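Local coordinates for steroid delta-isomerase (Pseudomonas aeruginosa, PDB 3MSO), which catalyses, as a steroid delta-isomerase with a SnoaL-like domain, the shift of a steroid double bond from the delta-5 to the delta-4 position, at the interface of chains A and B and the interface of chains C and A. Coordinates in Å, arbitrary orientation; residue numbers count along the deposited sequence, not the author numbering. Chains: chain A/B/C, Steroid delta-isomerase.

Contact 1: the interface of chains A and B. Residues chain A 49, 57, 131, 134-135, 138; chain B 131-132, 134-135, 138-139.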
ATOM      1  N   TYR A  49      11.221   7.752 -11.147  1.00 59.54           N
ATOM      2  CA  TYR A  49      11.328   7.131 -12.464  1.00 60.11           C
ATOM      3  C   TYR A  49      12.089   8.115 -13.306  1.00 64.69           C
ATOM      4  O   TYR A  49      11.597   9.215 -13.581  1.00 63.96           O
ATOM      5  CB  TYR A  49       9.948   6.841 -13.060  1.00 61.05           C
ATOM      6  CG  TYR A  49       9.149   5.837 -12.267  1.00 63.42           C
ATOM      7  CD1 TYR A  49       8.362   6.237 -11.190  1.00 64.44           C
ATOM      8  CD2 TYR A  49       9.155   4.489 -12.608  1.00 65.31           C
ATOM      9  CE1 TYR A  49       7.616   5.318 -10.459  1.00 65.55           C
ATOM     10  CE2 TYR A  49       8.386   3.563 -11.904  1.00 66.34           C
ATOM     11  CZ  TYR A  49       7.621   3.980 -10.826  1.00 75.04           C
ATOM     12  OH  TYR A  49       6.885   3.057 -10.111  1.00 78.47           O
HETATM   13  N   MSE A  57       5.667   7.380 -20.440  1.00 63.14           N
HETATM   14  CA  MSE A  57       4.933   6.142 -20.356  1.00 64.77           C
HETATM   15  C   MSE A  57       4.063   6.053 -19.111  1.00 64.41           C
HETATM   16  O   MSE A  57       2.917   5.622 -19.216  1.00 63.19           O
HETATM   17  CB  MSE A  57       5.904   4.985 -20.451  1.00 70.01           C
HETATM   18  CG  MSE A  57       5.249   3.718 -20.912  1.00 81.74           C
HETATM   19 SE   MSE A  57       5.965   2.284 -19.871  0.75 93.51          SE
HETATM   20  CE  MSE A  57       5.165   2.762 -18.082  1.00 86.39           C
ATOM     21  N   GLY A 131      -0.792  -0.804 -11.763  1.00 54.36           N
ATOM     22  CA  GLY A 131      -0.121  -2.100 -11.869  1.00 54.43           C
ATOM     23  C   GLY A 131      -0.831  -3.062 -12.797  1.00 58.75           C
ATOM     24  O   GLY A 131      -0.187  -3.762 -13.587  1.00 60.22           O
ATOM     25  N   LEU A 134      -0.205  -1.738 -16.391  1.00 53.83           N
ATOM     26  CA  LEU A 134       1.134  -2.056 -16.861  1.00 53.61           C
ATOM     27  C   LEU A 134       1.253  -3.545 -17.184  1.00 60.06           C
ATOM     28  O   LEU A 134       1.871  -3.892 -18.193  1.00 61.57           O
ATOM     29  CB  LEU A 134       2.189  -1.605 -15.863  1.00 51.12           C
ATOM     30  CG  LEU A 134       2.282  -0.121 -15.609  1.00 53.32           C
ATOM     31  CD1 LEU A 134       3.342   0.149 -14.573  1.00 52.54           C
ATOM     32  CD2 LEU A 134       2.532   0.659 -16.897  1.00 53.69           C
ATOM     33  N   ALA A 135       0.579  -4.406 -16.383  1.00 56.76           N
ATOM     34  CA  ALA A 135       0.505  -5.857 -16.585  1.00 59.76           C
ATOM     35  C   ALA A 135      -0.256  -6.184 -17.881  1.00 67.50           C
ATOM     36  O   ALA A 135       0.119  -7.124 -18.587  1.00 69.78           O
ATOM     37  CB  ALA A 135      -0.187  -6.516 -15.401  1.00 60.16           C
ATOM     38  N   LEU A 138       1.980  -5.292 -20.983  1.00 73.57           N
ATOM     39  CA  LEU A 138       3.037  -6.301 -21.114  1.00 75.57           C
ATOM     40  C   LEU A 138       2.549  -7.658 -21.616  1.00 83.49           C
ATOM     41  O   LEU A 138       3.344  -8.417 -22.161  1.00 86.22           O
ATOM     42  CB  LEU A 138       3.781  -6.490 -19.791  1.00 73.78           C
ATOM     43  CG  LEU A 138       5.123  -5.799 -19.661  1.00 76.92           C
ATOM     44  CD1 LEU A 138       5.947  -6.473 -18.600  1.00 76.57           C
ATOM     45  CD2 LEU A 138       5.906  -5.850 -20.962  1.00 80.54           C
TER
ATOM     46  N   GLY B 131       6.253  -3.129  -9.526  1.00 54.36           N
ATOM     47  CA  GLY B 131       5.824  -2.006 -10.361  1.00 54.43           C
ATOM     48  C   GLY B 131       6.964  -1.354 -11.113  1.00 58.75           C
ATOM     49  O   GLY B 131       6.826  -1.019 -12.295  1.00 60.22           O
ATOM     50  N   ARG B 132       8.104  -1.191 -10.424  1.00 54.46           N
ATOM     51  CA  ARG B 132       9.346  -0.627 -10.955  1.00 55.81           C
ATOM     52  C   ARG B 132       9.842  -1.544 -12.096  1.00 60.62           C
ATOM     53  O   ARG B 132      10.191  -1.031 -13.154  1.00 62.31           O
ATOM     54  CB  ARG B 132      10.384  -0.505  -9.805  1.00 54.08           C
ATOM     55  CG  ARG B 132      11.598   0.377 -10.101  1.00 58.82           C
ATOM     56  CD  ARG B 132      11.838   1.505  -9.087  1.00 58.60           C
ATOM     57  NE  ARG B 132      12.432   2.706  -9.696  1.00 56.77           N
ATOM     58  N   LEU B 134       7.976  -3.857 -13.901  1.00 53.83           N
ATOM     59  CA  LEU B 134       7.043  -3.832 -15.017  1.00 53.61           C
ATOM     60  C   LEU B 134       7.217  -2.555 -15.837  1.00 60.06           C
ATOM     61  O   LEU B 134       7.174  -2.621 -17.067  1.00 61.57           O
ATOM     62  CB  LEU B 134       5.610  -4.011 -14.541  1.00 51.12           C
ATOM     63  CG  LEU B 134       5.282  -5.326 -13.878  1.00 53.32           C
ATOM     64  CD1 LEU B 134       3.842  -5.323 -13.434  1.00 52.54           C
ATOM     65  CD2 LEU B 134       5.596  -6.512 -14.787  1.00 53.69           C
ATOM     66  N   ALA B 135       7.511  -1.420 -15.156  1.00 56.76           N
ATOM     67  CA  ALA B 135       7.795  -0.121 -15.775  1.00 59.76           C
ATOM     68  C   ALA B 135       9.098  -0.183 -16.590  1.00 67.50           C
ATOM     69  O   ALA B 135       9.178   0.429 -17.659  1.00 69.78           O
ATOM     70  CB  ALA B 135       7.909   0.955 -14.705  1.00 60.16           C
ATOM     71  N   LEU B 138       8.500  -2.255 -19.872  1.00 73.57           N
ATOM     72  CA  LEU B 138       7.717  -1.443 -20.811  1.00 75.57           C
ATOM     73  C   LEU B 138       8.497  -0.297 -21.450  1.00 83.49           C
ATOM     74  O   LEU B 138       8.118   0.164 -22.522  1.00 86.22           O
ATOM     75  CB  LEU B 138       6.461  -0.886 -20.138  1.00 73.78           C
ATOM     76  CG  LEU B 138       5.159  -1.606 -20.426  1.00 76.92           C
ATOM     77  CD1 LEU B 138       3.997  -0.688 -20.169  1.00 76.57           C
ATOM     78  CD2 LEU B 138       5.082  -2.062 -21.873  1.00 80.54           C
ATOM     79  N   ALA B 139       9.574   0.171 -20.800  1.00 80.84           N
ATOM     80  CA  ALA B 139      10.412   1.259 -21.306  1.00 84.52           C
ATOM     81  C   ALA B 139      11.371   0.789 -22.433  1.00 91.85           C
ATOM     82  O   ALA B 139      12.358   1.479 -22.725  1.00 95.18           O
ATOM     83  CB  ALA B 139      11.196   1.877 -20.151  1.00 85.06           C
TER

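Contact 2: the interface of chains C and A. Residues chain C 41-42, 44-46; chain A 95, 118-121.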
ATOM      1  N   ARG C  41      -8.997  18.566   5.702  1.00 41.31           N
ATOM      2  CA  ARG C  41      -9.066  17.415   4.789  1.00 40.73           C
ATOM      3  C   ARG C  41      -7.827  16.573   4.962  1.00 42.82           C
ATOM      4  O   ARG C  41      -6.728  16.943   4.537  1.00 39.96           O
ATOM      5  CB  ARG C  41      -9.297  17.846   3.337  1.00 40.63           C
ATOM      6  CG  ARG C  41     -10.571  18.683   3.223  1.00 42.89           C
ATOM      7  CD  ARG C  41     -10.906  19.105   1.813  1.00 37.91           C
ATOM      8  NE  ARG C  41     -11.998  20.071   1.836  1.00 47.53           N
ATOM      9  CZ  ARG C  41     -13.286  19.757   1.969  1.00 71.32           C
ATOM     10  NH1 ARG C  41     -13.663  18.484   2.052  1.00 67.37           N
ATOM     11  NH2 ARG C  41     -14.205  20.714   2.034  1.00 57.97           N
ATOM     12  N   SER C  42      -8.010  15.472   5.691  1.00 41.48           N
ATOM     13  CA  SER C  42      -6.962  14.514   6.050  1.00 41.51           C
ATOM     14  C   SER C  42      -6.355  13.785   4.860  1.00 44.85           C
ATOM     15  O   SER C  42      -7.080  13.389   3.950  1.00 44.46           O
ATOM     16  CB  SER C  42      -7.519  13.498   7.041  1.00 44.30           C
ATOM     17  OG  SER C  42      -6.500  12.673   7.573  1.00 55.26           O
HETATM   18  N   MSE C  44      -5.562  10.874   5.028  1.00 46.07           N
HETATM   19  CA  MSE C  44      -6.034   9.537   5.397  1.00 46.51           C
HETATM   20  C   MSE C  44      -7.486   9.258   5.075  1.00 58.22           C
HETATM   21  O   MSE C  44      -7.812   8.128   4.690  1.00 61.17           O
HETATM   22  CB  MSE C  44      -5.821   9.323   6.899  1.00 47.73           C
HETATM   23  CG  MSE C  44      -4.362   9.025   7.262  1.00 52.87           C
HETATM   24 SE   MSE C  44      -3.672   7.376   6.491  0.75 59.10          SE
HETATM   25  CE  MSE C  44      -4.835   6.075   7.338  1.00 56.58           C
ATOM     26  N   ALA C  45      -8.363  10.264   5.276  1.00 56.82           N
ATOM     27  CA  ALA C  45      -9.818  10.174   5.127  1.00 57.98           C
ATOM     28  C   ALA C  45     -10.474  11.160   4.141  1.00 61.42           C
ATOM     29  O   ALA C  45     -10.005  12.283   3.961  1.00 57.12           O
ATOM     30  CB  ALA C  45     -10.460  10.341   6.498  1.00 60.08           C
ATOM     31  N   HIS C  46     -11.615  10.737   3.566  1.00 62.84           N
ATOM     32  CA  HIS C  46     -12.480  11.521   2.681  1.00 64.69           C
ATOM     33  C   HIS C  46     -13.230  12.519   3.520  1.00 67.76           C
ATOM     34  O   HIS C  46     -13.190  13.719   3.212  1.00 67.42           O
ATOM     35  CB  HIS C  46     -13.554  10.636   2.043  1.00 69.15           C
ATOM     36  CG  HIS C  46     -13.183  10.056   0.724  1.00 73.99           C
ATOM     37  ND1 HIS C  46     -12.899  10.867  -0.364  1.00 74.96           N
ATOM     38  CD2 HIS C  46     -13.116   8.753   0.343  1.00 77.91           C
ATOM     39  CE1 HIS C  46     -12.647  10.036  -1.361  1.00 75.31           C
ATOM     40  NE2 HIS C  46     -12.758   8.751  -0.984  1.00 77.29           N
TER
ATOM     41  N   GLU A  95     -13.444   7.930  -4.945  1.00 60.90           N
ATOM     42  CA  GLU A  95     -13.418   9.354  -5.181  1.00 58.77           C
ATOM     43  C   GLU A  95     -12.050   9.852  -4.713  1.00 57.30           C
ATOM     44  O   GLU A  95     -11.620   9.484  -3.631  1.00 57.76           O
ATOM     45  CB  GLU A  95     -14.568   9.991  -4.377  1.00 61.28           C
ATOM     46  CG  GLU A  95     -15.114  11.264  -4.980  1.00 69.26           C
ATOM     47  CD  GLU A  95     -15.822  11.069  -6.300  1.00 83.31           C
ATOM     48  OE1 GLU A  95     -16.981  10.596  -6.289  1.00 73.00           O
ATOM     49  OE2 GLU A  95     -15.216  11.393  -7.347  1.00 84.19           O
ATOM     50  N   ARG A 118      -4.914  11.741  -2.313  1.00 42.64           N
ATOM     51  CA  ARG A 118      -5.600  11.530  -1.032  1.00 41.32           C
ATOM     52  C   ARG A 118      -7.086  11.175  -1.317  1.00 45.88           C
ATOM     53  O   ARG A 118      -7.610  11.623  -2.349  1.00 45.55           O
ATOM     54  CB  ARG A 118      -5.454  12.738  -0.093  1.00 34.83           C
ATOM     55  CG  ARG A 118      -6.121  14.020  -0.583  1.00 36.00           C
ATOM     56  CD  ARG A 118      -6.295  15.003   0.560  1.00 37.32           C
ATOM     57  NE  ARG A 118      -7.333  14.563   1.495  1.00 34.50           N
ATOM     58  CZ  ARG A 118      -8.623  14.835   1.350  1.00 42.66           C
ATOM     59  NH1 ARG A 118      -9.043  15.560   0.323  1.00 41.01           N
ATOM     60  NH2 ARG A 118      -9.503  14.393   2.237  1.00 33.05           N
ATOM     61  N   PRO A 119      -7.792  10.401  -0.456  1.00 44.01           N
ATOM     62  CA  PRO A 119      -7.337   9.760   0.803  1.00 45.31           C
ATOM     63  C   PRO A 119      -6.625   8.435   0.541  1.00 51.28           C
ATOM     64  O   PRO A 119      -6.437   8.064  -0.616  1.00 52.81           O
ATOM     65  CB  PRO A 119      -8.647   9.570   1.572  1.00 48.28           C
ATOM     66  CG  PRO A 119      -9.657   9.294   0.496  1.00 52.57           C
ATOM     67  CD  PRO A 119      -9.199  10.058  -0.743  1.00 46.26           C
HETATM   68  N   MSE A 120      -6.251   7.717   1.591  1.00 48.22           N
HETATM   69  CA  MSE A 120      -5.601   6.414   1.478  1.00 48.39           C
HETATM   70  C   MSE A 120      -6.317   5.481   0.470  1.00 52.96           C
HETATM   71  O   MSE A 120      -5.662   4.941  -0.417  1.00 52.91           O
HETATM   72  CB  MSE A 120      -5.532   5.756   2.864  1.00 52.19           C
HETATM   73  CG  MSE A 120      -5.070   4.308   2.819  1.00 60.54           C
HETATM   74 SE   MSE A 120      -3.228   4.173   2.264  0.75 68.37          SE
HETATM   75  CE  MSE A 120      -2.532   4.249   4.105  1.00 65.56           C
ATOM     76  N   SER A 121      -7.654   5.313   0.610  1.00 49.78           N
ATOM     77  CA  SER A 121      -8.524   4.479  -0.241  1.00 49.93           C
ATOM     78  C   SER A 121      -8.369   4.798  -1.731  1.00 52.53           C
ATOM     79  O   SER A 121      -8.325   3.868  -2.548  1.00 53.15           O
ATOM     80  CB  SER A 121      -9.984   4.613   0.184  1.00 52.36           C
ATOM     81  OG  SER A 121     -10.314   5.955   0.512  1.00 59.97           O
TER

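Contact 3: the interface of chains C and A. Residues chain C 43, 98, 115-120, 123; chain A 43, 98, 115-120, 123.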
ATOM      1  N   PRO C  43      -5.037  13.520   4.858  1.00 43.14           N
ATOM      2  CA  PRO C  43      -4.474  12.690   3.774  1.00 42.83           C
ATOM      3  C   PRO C  43      -4.974  11.235   3.871  1.00 49.77           C
ATOM      4  O   PRO C  43      -4.857  10.469   2.921  1.00 52.18           O
ATOM      5  CB  PRO C  43      -2.969  12.774   4.027  1.00 44.18           C
ATOM      6  CG  PRO C  43      -2.836  13.038   5.476  1.00 49.32           C
ATOM      7  CD  PRO C  43      -4.000  13.905   5.841  1.00 44.93           C
ATOM      8  N   GLY C  98       5.215  15.850   1.411  1.00 41.52           N
ATOM      9  CA  GLY C  98       3.837  16.307   1.538  1.00 39.46           C
ATOM     10  C   GLY C  98       3.573  17.750   1.190  1.00 42.85           C
ATOM     11  O   GLY C  98       4.504  18.519   0.901  1.00 43.76           O
ATOM     12  N   VAL C 115      -4.228  18.339   3.495  1.00 37.69           N
ATOM     13  CA  VAL C 115      -2.898  17.740   3.535  1.00 38.01           C
ATOM     14  C   VAL C 115      -2.863  16.491   2.636  1.00 40.49           C
ATOM     15  O   VAL C 115      -3.840  15.738   2.580  1.00 39.08           O
ATOM     16  CB  VAL C 115      -2.469  17.405   4.997  1.00 43.45           C
ATOM     17  CG1 VAL C 115      -1.087  16.732   5.050  1.00 43.83           C
ATOM     18  CG2 VAL C 115      -2.511  18.656   5.887  1.00 43.07           C
HETATM   19  N   MSE C 116      -1.739  16.308   1.905  1.00 34.94           N
HETATM   20  CA  MSE C 116      -1.452  15.125   1.077  1.00 32.61           C
HETATM   21  C   MSE C 116      -0.043  14.703   1.392  1.00 38.38           C
HETATM   22  O   MSE C 116       0.827  15.542   1.621  1.00 38.84           O
HETATM   23  CB  MSE C 116      -1.593  15.387  -0.439  1.00 32.05           C
HETATM   24  CG  MSE C 116      -2.949  15.932  -0.835  1.00 34.20           C
HETATM   25 SE   MSE C 116      -3.178  15.914  -2.712  0.75 37.07          SE
HETATM   26  CE  MSE C 116      -4.674  17.044  -2.851  1.00 33.18           C
ATOM     27  N   VAL C 117       0.173  13.412   1.432  1.00 36.94           N
ATOM     28  CA  VAL C 117       1.459  12.805   1.752  1.00 38.40           C
ATOM     29  C   VAL C 117       1.740  11.721   0.708  1.00 43.15           C
ATOM     30  O   VAL C 117       0.812  11.127   0.149  1.00 41.56           O
ATOM     31  CB  VAL C 117       1.461  12.293   3.241  1.00 43.59           C
ATOM     32  CG1 VAL C 117       2.480  11.199   3.483  1.00 45.01           C
ATOM     33  CG2 VAL C 117       1.678  13.453   4.221  1.00 43.30           C
ATOM     34  N   ARG C 118       3.023  11.545   0.386  1.00 41.95           N
ATOM     35  CA  ARG C 118       3.545  10.515  -0.514  1.00 41.89           C
ATOM     36  C   ARG C 118       4.904  10.033   0.030  1.00 45.39           C
ATOM     37  O   ARG C 118       5.585  10.834   0.682  1.00 44.43           O
ATOM     38  CB  ARG C 118       3.630  11.011  -1.975  1.00 38.16           C
ATOM     39  CG  ARG C 118       4.630  12.124  -2.227  1.00 38.39           C
ATOM     40  CD  ARG C 118       4.951  12.254  -3.698  1.00 44.55           C
ATOM     41  NE  ARG C 118       5.779  11.139  -4.157  1.00 56.29           N
ATOM     42  CZ  ARG C 118       7.105  11.105  -4.084  1.00 56.91           C
ATOM     43  NH1 ARG C 118       7.776  12.132  -3.583  1.00 41.43           N
ATOM     44  NH2 ARG C 118       7.773  10.046  -4.514  1.00 46.39           N
ATOM     45  N   PRO C 119       5.345   8.767  -0.205  1.00 43.18           N
ATOM     46  CA  PRO C 119       4.668   7.670  -0.923  1.00 43.52           C
ATOM     47  C   PRO C 119       3.666   6.930  -0.033  1.00 49.05           C
ATOM     48  O   PRO C 119       3.464   7.324   1.110  1.00 49.50           O
ATOM     49  CB  PRO C 119       5.849   6.788  -1.338  1.00 46.95           C
ATOM     50  CG  PRO C 119       6.833   6.932  -0.222  1.00 51.17           C
ATOM     51  CD  PRO C 119       6.648   8.322   0.332  1.00 45.19           C
HETATM   52  N   MSE C 120       3.085   5.834  -0.525  1.00 48.27           N
HETATM   53  CA  MSE C 120       2.148   5.009   0.241  1.00 50.02           C
HETATM   54  C   MSE C 120       2.673   4.675   1.649  1.00 53.33           C
HETATM   55  O   MSE C 120       1.958   4.911   2.633  1.00 53.47           O
HETATM   56  CB  MSE C 120       1.818   3.732  -0.537  1.00 55.16           C
HETATM   57  CG  MSE C 120       1.037   2.714   0.278  1.00 65.62           C
HETATM   58 SE   MSE C 120      -0.761   3.316   0.667  0.75 74.40          SE
HETATM   59  CE  MSE C 120      -1.532   2.419  -0.907  1.00 71.44           C
ATOM     60  N   LEU C 123       2.465   7.542   4.073  1.00 45.95           N
ATOM     61  CA  LEU C 123       1.056   7.764   4.417  1.00 45.11           C
ATOM     62  C   LEU C 123       0.617   6.751   5.459  1.00 52.44           C
ATOM     63  O   LEU C 123       0.057   7.145   6.484  1.00 52.55           O
ATOM     64  CB  LEU C 123       0.151   7.701   3.169  1.00 43.68           C
ATOM     65  CG  LEU C 123      -1.348   8.012   3.359  1.00 47.24           C
ATOM     66  CD1 LEU C 123      -1.591   9.413   3.937  1.00 45.69           C
ATOM     67  CD2 LEU C 123      -2.090   7.886   2.053  1.00 46.61           C
TER
ATOM     68  N   PRO A  43       3.031   8.852  -6.515  1.00 47.75           N
ATOM     69  CA  PRO A  43       2.364   8.949  -5.205  1.00 48.58           C
ATOM     70  C   PRO A  43       2.469   7.633  -4.423  1.00 54.65           C
ATOM     71  O   PRO A  43       2.230   7.619  -3.221  1.00 54.16           O
ATOM     72  CB  PRO A  43       0.905   9.243  -5.583  1.00 50.10           C
ATOM     73  CG  PRO A  43       0.737   8.670  -6.951  1.00 53.46           C
ATOM     74  CD  PRO A  43       2.049   8.852  -7.629  1.00 48.65           C
ATOM     75  N   GLY A  98      -6.071  15.116  -5.735  1.00 39.39           N
ATOM     76  CA  GLY A  98      -4.640  15.069  -5.999  1.00 37.63           C
ATOM     77  C   GLY A  98      -4.002  16.342  -6.493  1.00 41.88           C
ATOM     78  O   GLY A  98      -4.688  17.334  -6.750  1.00 41.27           O
ATOM     79  N   VAL A 115       3.534  13.610  -8.166  1.00 39.34           N
ATOM     80  CA  VAL A 115       2.091  13.438  -7.949  1.00 38.50           C
ATOM     81  C   VAL A 115       1.823  12.987  -6.506  1.00 39.72           C
ATOM     82  O   VAL A 115       2.578  12.183  -5.970  1.00 39.76           O
ATOM     83  CB  VAL A 115       1.474  12.454  -8.993  1.00 43.26           C
ATOM     84  CG1 VAL A 115      -0.027  12.252  -8.770  1.00 42.92           C
ATOM     85  CG2 VAL A 115       1.743  12.920 -10.420  1.00 43.59           C
HETATM   86  N   MSE A 116       0.769  13.537  -5.877  1.00 33.70           N
HETATM   87  CA  MSE A 116       0.267  13.127  -4.546  1.00 31.99           C
HETATM   88  C   MSE A 116      -1.254  12.948  -4.684  1.00 41.98           C
HETATM   89  O   MSE A 116      -1.917  13.694  -5.410  1.00 41.73           O
HETATM   90  CB  MSE A 116       0.551  14.145  -3.443  1.00 31.65           C
HETATM   91  CG  MSE A 116       2.013  14.517  -3.323  1.00 34.39           C
HETATM   92 SE   MSE A 116       2.342  15.515  -1.711  0.75 35.53          SE
HETATM   93  CE  MSE A 116       4.119  16.146  -2.178  1.00 31.37           C
ATOM     94  N   VAL A 117      -1.784  11.941  -4.012  1.00 41.27           N
ATOM     95  CA  VAL A 117      -3.199  11.605  -4.041  1.00 41.00           C
ATOM     96  C   VAL A 117      -3.654  11.392  -2.598  1.00 46.31           C
ATOM     97  O   VAL A 117      -2.852  10.992  -1.751  1.00 47.80           O
ATOM     98  CB  VAL A 117      -3.445  10.378  -4.996  1.00 43.42           C
ATOM     99  CG1 VAL A 117      -4.736   9.623  -4.663  1.00 43.67           C
ATOM    100  CG2 VAL A 117      -3.438  10.810  -6.471  1.00 42.10           C
ATOM    101  N   ARG A 118      -4.914  11.741  -2.313  1.00 42.64           N
ATOM    102  CA  ARG A 118      -5.600  11.530  -1.032  1.00 41.32           C
ATOM    103  C   ARG A 118      -7.086  11.175  -1.317  1.00 45.88           C
ATOM    104  O   ARG A 118      -7.610  11.623  -2.349  1.00 45.55           O
ATOM    105  CB  ARG A 118      -5.454  12.738  -0.093  1.00 34.83           C
ATOM    106  CG  ARG A 118      -6.121  14.020  -0.583  1.00 36.00           C
ATOM    107  CD  ARG A 118      -6.295  15.003   0.560  1.00 37.32           C
ATOM    108  NE  ARG A 118      -7.333  14.563   1.495  1.00 34.50           N
ATOM    109  CZ  ARG A 118      -8.623  14.835   1.350  1.00 42.66           C
ATOM    110  NH1 ARG A 118      -9.043  15.560   0.323  1.00 41.01           N
ATOM    111  NH2 ARG A 118      -9.503  14.393   2.237  1.00 33.05           N
ATOM    112  N   PRO A 119      -7.792  10.401  -0.456  1.00 44.01           N
ATOM    113  CA  PRO A 119      -7.337   9.760   0.803  1.00 45.31           C
ATOM    114  C   PRO A 119      -6.625   8.435   0.541  1.00 51.28           C
ATOM    115  O   PRO A 119      -6.437   8.064  -0.616  1.00 52.81           O
ATOM    116  CB  PRO A 119      -8.647   9.570   1.572  1.00 48.28           C
ATOM    117  CG  PRO A 119      -9.657   9.294   0.496  1.00 52.57           C
ATOM    118  CD  PRO A 119      -9.199  10.058  -0.743  1.00 46.26           C
HETATM  119  N   MSE A 120      -6.251   7.717   1.591  1.00 48.22           N
HETATM  120  CA  MSE A 120      -5.601   6.414   1.478  1.00 48.39           C
HETATM  121  C   MSE A 120      -6.317   5.481   0.470  1.00 52.96           C
HETATM  122  O   MSE A 120      -5.662   4.941  -0.417  1.00 52.91           O
HETATM  123  CB  MSE A 120      -5.532   5.756   2.864  1.00 52.19           C
HETATM  124  CG  MSE A 120      -5.070   4.308   2.819  1.00 60.54           C
HETATM  125 SE   MSE A 120      -3.228   4.173   2.264  0.75 68.37          SE
HETATM  126  CE  MSE A 120      -2.532   4.249   4.105  1.00 65.56           C
ATOM    127  N   LEU A 123      -5.648   6.381  -3.118  1.00 46.26           N
ATOM    128  CA  LEU A 123      -4.262   6.031  -3.445  1.00 45.81           C
ATOM    129  C   LEU A 123      -4.149   4.528  -3.695  1.00 54.21           C
ATOM    130  O   LEU A 123      -3.590   4.133  -4.719  1.00 57.28           O
ATOM    131  CB  LEU A 123      -3.307   6.471  -2.327  1.00 44.75           C
ATOM    132  CG  LEU A 123      -1.801   6.234  -2.536  1.00 47.97           C
ATOM    133  CD1 LEU A 123      -1.276   6.962  -3.763  1.00 45.59           C
ATOM    134  CD2 LEU A 123      -0.988   6.614  -1.276  1.00 48.16           C
TER
HETATM  135  O   HOH W   1       0.038  10.296  -2.683  1.00 48.65           O

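Contact 1: the interface of chains A and B
The last turns of helix 120-138 of chains A and B run side by side in the same direction, at a shallow angle, and pack by apolar contact, with no polar pair bonding between the chains among the residues of this patch. The tight part centres on B:Leu138. Selenomethionine A:Met57, on helix 52-65, leaves its backbone with CG anti to N (chi1 -157°) and then bends at chi2 and chi3, which brings its selenium crosswise to the leucine, with SE of A:Met57 3.6 Å from CD1 of B:Leu138. A:Leu134 meets the same methyl too, crossing obliquely, its CD2 3.8 Å from B:Leu138 CD1. Symmetry repeats this pair as A:Leu138 CD1 to B:Leu134 CD2, also 3.8 Å. Between the two pairs the Leu138 side chains slide past each other in opposite directions, CD2 of A:Leu138 being 4.0 Å from CD2 of B:Leu138. Toward A:Tyr49 the fit is looser. The phenol brings CE2 to 3.9 Å from the B:Ala135 methyl CB, and beyond it B:Arg132 touches the ring more distantly through its backbone end, its side chain being incomplete in the model. This leucine-rich patch is likely to hold two subunits together largely through their C-terminal helices, with helix 52-65 packing against them, if the crystal pairing persists in solution.

Contact 2: the interface of chains C and A
A:Arg118, at the end of strand 110-118, is the arm that grips the loop after strand 38-41 of chain C. Its CB sets CG between the backbone N and the carbonyl carbon, the crowded position (chi1 65°), and CG carries the chain on to CD, which passes 3.8 Å from the carbonyl O of C:Ser42. A bend at chi3 (-71°) then turns the guanidinium toward the loop. NE donates to C:Ser42 O at 2.7 Å in a fairly straight bond (158° at H); the oxygen lies in the guanidinium plane, while NE sits above the carbonyl plane. CZ lies near CB of C:Arg41, which rests 3.5 Å above one face of the guanidinium, offset toward the rim, and NH1 also has that CB as its neighbour. NH2 ends the arm at C:Ala45 O, 2.8 Å away and in the carbonyl plane, with a weaker second bond to C:Ser42 O. One residue on, A:Pro119, which follows a cis peptide bond, puts CG 3.4 Å over the centre of the C:His46 ring as a CH-pi contact. The ring edge with CE1 and NE2 faces the A:Glu95 carbonyl, NE2 3.0 Å from O; this is at best a poorly aligned hydrogen bond, and the proton is not seen. The arginine and proline of chain A pin the loop of chain C that carries C:His46, and so may stabilise the subunit pair.

Contact 3: the interface of chains C and A
Water 1, slightly off the two-fold axis, is the best-held polar atom here, gripped by three backbone groups, two from chain A and one from chain C. The amide N of A:Val117 points almost straight at it from 2.8 Å (171° at H), and the carbonyl oxygens of A:Val117 and C:Val117 each lie 3.1 Å away. It thereby joins the two copies of strand 110-118, with no N or O of one strand within bonding reach of the other among the residues of this patch. To one side of the water along the axis, selenomethionines C:Met116 and A:Met116 reach across to each other's chain. Each has CG anti to its own carbonyl carbon, and an extended chain (chi2 -169°) carries selenium to the partner's strand 94-104, C:Met116 SE lying 3.7 Å from A:Gly98 CA. On the way, CG of C:Met116 crosses the aliphatic stem of A:Arg118 at about a right angle, 3.7 Å from its CG. The twin pair does the same, so each arginine stem is wedged against the opposite strand, CD of C:Arg118 packing beside the A:Val115 carbonyl. On the other side of the water the starts of the two C-terminal helices meet. There C:Met120 and A:Leu123 slide past each other in opposite directions, as do their twins. C:Leu123 and A:Leu123, CG anti to the backbone N in both, reach tip to tip across the axis, CD2 to CD2 at 3.7 Å.

Contacts 2 and 3 belong to one C-A interface: the centres of their C-alpha atoms are about 8 Å apart, and they share A:Arg118, A:Pro119 and A:Met120, the turn from strand 110-118 into helix 120-138. Contact 1 is a separate interface, its C-alpha centre about 26 Å from that of contact 2 and 21 Å from that of contact 3. It uses the far end of the same helix of chain A, so this element meets chain C at its start and chain B near its finish. Both two-fold pairings suit the four-copy deposited assembly, although the structure alone does not show that the tetramer exists in solution.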